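Local coordinates for UTP--glucose-1-phosphate uridylyltransferase YngB (Bacillus subtilis, PDB 7O2N), which catalyses the formation of UDP-glucose and diphosphate from glucose 1-phosphate and UTP, feeding glycolipid synthesis and teichoic acid glucosylation in Bacillus subtilis, at residues Leu270-Pro273 / Glu274-Ser277. Sequence-based numbering, arbitrary orientation.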
ATOM      1  N   LEU A 270     -12.140  -4.275 -10.269  1.00 61.06           N
ATOM      2  CA  LEU A 270     -13.115  -4.406 -11.341  1.00 59.89           C
ATOM      3  C   LEU A 270     -14.394  -5.041 -10.818  1.00 60.46           C
ATOM      4  O   LEU A 270     -15.418  -4.983 -11.491  1.00 68.00           O
ATOM      5  CB  LEU A 270     -12.512  -5.243 -12.477  1.00 52.97           C
ATOM      6  CG  LEU A 270     -11.534  -4.472 -13.358  1.00 45.77           C
ATOM      7  CD1 LEU A 270     -10.711  -5.382 -14.232  1.00 38.47           C
ATOM      8  CD2 LEU A 270     -12.278  -3.460 -14.201  1.00 52.75           C
ATOM      9  N   MET A 271     -14.323  -5.639  -9.624  1.00 56.07           N
ATOM     10  CA  MET A 271     -15.492  -6.291  -9.079  1.00 60.00           C
ATOM     11  C   MET A 271     -16.261  -5.309  -8.201  1.00 64.16           C
ATOM     12  O   MET A 271     -17.386  -5.594  -7.793  1.00 69.89           O
ATOM     13  CB  MET A 271     -15.113  -7.549  -8.303  1.00 59.85           C
ATOM     14  CG  MET A 271     -14.611  -8.661  -9.209  1.00 66.39           C
ATOM     15  SD  MET A 271     -13.759  -9.999  -8.265  1.00 87.45           S
ATOM     16  CE  MET A 271     -13.266 -11.151  -9.554  1.00 76.60           C
ATOM     17  N   ARG A 272     -15.684  -4.130  -7.949  1.00 62.88           N
ATOM     18  CA  ARG A 272     -16.376  -3.181  -7.090  1.00 66.33           C
ATOM     19  C   ARG A 272     -17.114  -2.150  -7.931  1.00 70.06           C
ATOM     20  O   ARG A 272     -16.495  -1.330  -8.618  1.00 70.76           O
ATOM     21  CB  ARG A 272     -15.482  -2.662  -5.956  1.00 75.66           C
ATOM     22  CG  ARG A 272     -15.530  -3.576  -4.739  1.00 74.64           C
ATOM     23  CD  ARG A 272     -14.192  -3.834  -4.107  1.00 67.83           C
ATOM     24  NE  ARG A 272     -14.125  -2.927  -2.977  1.00 63.61           N
ATOM     25  CZ  ARG A 272     -13.766  -1.655  -3.065  1.00 61.93           C
ATOM     26  NH1 ARG A 272     -13.447  -1.142  -4.240  1.00 75.64           N
ATOM     27  NH2 ARG A 272     -13.750  -0.894  -1.995  1.00 53.38           N
ATOM     28  N   PRO A 273     -18.471  -2.188  -7.876  1.00 81.26           N
ATOM     29  CA  PRO A 273     -19.321  -1.380  -8.750  1.00 76.18           C
ATOM     30  C   PRO A 273     -18.965   0.101  -8.722  1.00 77.39           C
ATOM     31  O   PRO A 273     -19.043   0.759  -9.756  1.00 82.17           O
ATOM     32  CB  PRO A 273     -20.746  -1.598  -8.213  1.00 80.99           C
ATOM     33  CG  PRO A 273     -20.566  -2.283  -6.876  1.00 87.57           C
ATOM     34  CD  PRO A 273     -19.262  -3.040  -6.969  1.00 79.80           C
ATOM     35  N   GLU A 274     -18.549   0.598  -7.547  1.00 67.97           N
ATOM     36  CA  GLU A 274     -18.242   2.008  -7.379  1.00 73.37           C
ATOM     37  C   GLU A 274     -17.037   2.392  -8.234  1.00 80.55           C
ATOM     38  O   GLU A 274     -17.017   3.502  -8.774  1.00 78.43           O
ATOM     39  CB  GLU A 274     -18.138   2.426  -5.904  1.00 79.92           C
ATOM     40  CG  GLU A 274     -17.136   1.634  -5.065  1.00 81.46           C
ATOM     41  CD  GLU A 274     -17.512   0.215  -4.649  1.00 87.26           C
ATOM     42  OE1 GLU A 274     -18.432  -0.374  -5.271  1.00 82.32           O
ATOM     43  OE2 GLU A 274     -16.879  -0.314  -3.702  1.00 88.90           O
ATOM     44  N   MET A 275     -16.056   1.477  -8.384  1.00 80.23           N
ATOM     45  CA  MET A 275     -14.867   1.870  -9.126  1.00 78.28           C
ATOM     46  C   MET A 275     -14.807   1.234 -10.512  1.00 76.30           C
ATOM     47  O   MET A 275     -13.985   1.650 -11.340  1.00 78.62           O
ATOM     48  CB  MET A 275     -13.542   1.679  -8.376  1.00 83.09           C
ATOM     49  CG  MET A 275     -13.541   0.680  -7.230  1.00 84.10           C
ATOM     50  SD  MET A 275     -12.248   1.107  -6.010  1.00 90.35           S
ATOM     51  CE  MET A 275     -10.933   1.744  -7.059  1.00 96.17           C
ATOM     52  N   ARG A 276     -15.695   0.268 -10.777  1.00 72.06           N
ATOM     53  CA  ARG A 276     -15.550  -0.554 -11.969  1.00 70.28           C
ATOM     54  C   ARG A 276     -15.414   0.281 -13.244  1.00 65.59           C
ATOM     55  O   ARG A 276     -14.490   0.062 -14.019  1.00 63.56           O
ATOM     56  CB  ARG A 276     -16.584  -1.681 -12.038  1.00 68.39           C
ATOM     57  CG  ARG A 276     -16.398  -2.564 -13.259  1.00 74.54           C
ATOM     58  CD  ARG A 276     -17.500  -3.594 -13.455  1.00 81.09           C
ATOM     59  NE  ARG A 276     -17.545  -3.955 -14.866  1.00 82.68           N
ATOM     60  CZ  ARG A 276     -16.955  -5.011 -15.408  1.00 80.64           C
ATOM     61  NH1 ARG A 276     -16.287  -5.870 -14.650  1.00 77.56           N
ATOM     62  NH2 ARG A 276     -17.053  -5.204 -16.712  1.00 70.91           N
ATOM     63  N   SER A 277     -16.312   1.240 -13.474  1.00 73.42           N
ATOM     64  CA  SER A 277     -16.308   1.897 -14.776  1.00 72.99           C
ATOM     65  C   SER A 277     -15.121   2.844 -14.929  1.00 70.20           C
ATOM     66  O   SER A 277     -14.486   2.864 -15.990  1.00 65.86           O
ATOM     67  CB  SER A 277     -17.617   2.545 -15.159  1.00 71.69           C
ATOM     68  OG  SER A 277     -18.470   2.690 -14.043  1.00 92.07           O
TER
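Bends at chi2 (137°) and chi3 (99°) fold the side chain of Arg-272 back over Glu-274, whose CG sits between its own backbone N and carbonyl carbon (chi1 56°), a setting that, with a further bend at chi2, turns the carboxylate back to meet the guanidinium. The two carry the contact. Glu-274 OE2 lies over the centre of one face of the Arg-272 guanidinium, 3.4 Å from CZ, with the carboxylate plane turned 51° from the guanidinium plane. Glu-274 OE2 is 3.6 Å from Arg-272 NH1 but stands well off the guanidinium plane, so the salt bridge is one of charge, without a directed N-H. OE2 also rests against Arg-272 CB, while OE1 lies alongside the Pro-273 ring. Met-275 runs beside Arg-272 in the same direction and places SD at the edge of the guanidinium, in its plane and next to NH1. NH2 of Arg-272 has a second acidic partner, Asp-34, in a salt bridge, and both Arg-272 and Met-275 touch the loop at Val-33. A leucine in place of Arg-272 would probably leave Asp-34 and Glu-274 without the positive charge they share.

Met-275 N bonds to Arg-272 O at 2.9 Å, and Arg-276 N reaches the same oxygen more weakly. CG and CD of Arg-276 pass Leu-270 O, to which Arg-276 NH1 gives a weak, long bond (3.4 Å). NH1 also forms a salt bridge with Glu-290 of the second subunit, whose Val-286 packs on Leu-270. The turn joins helix 258-269 to the C-terminal helix 273-295 at the surface of the chain, and Leu-270 and Arg-276 bring one side of it to the second subunit of the homodimer.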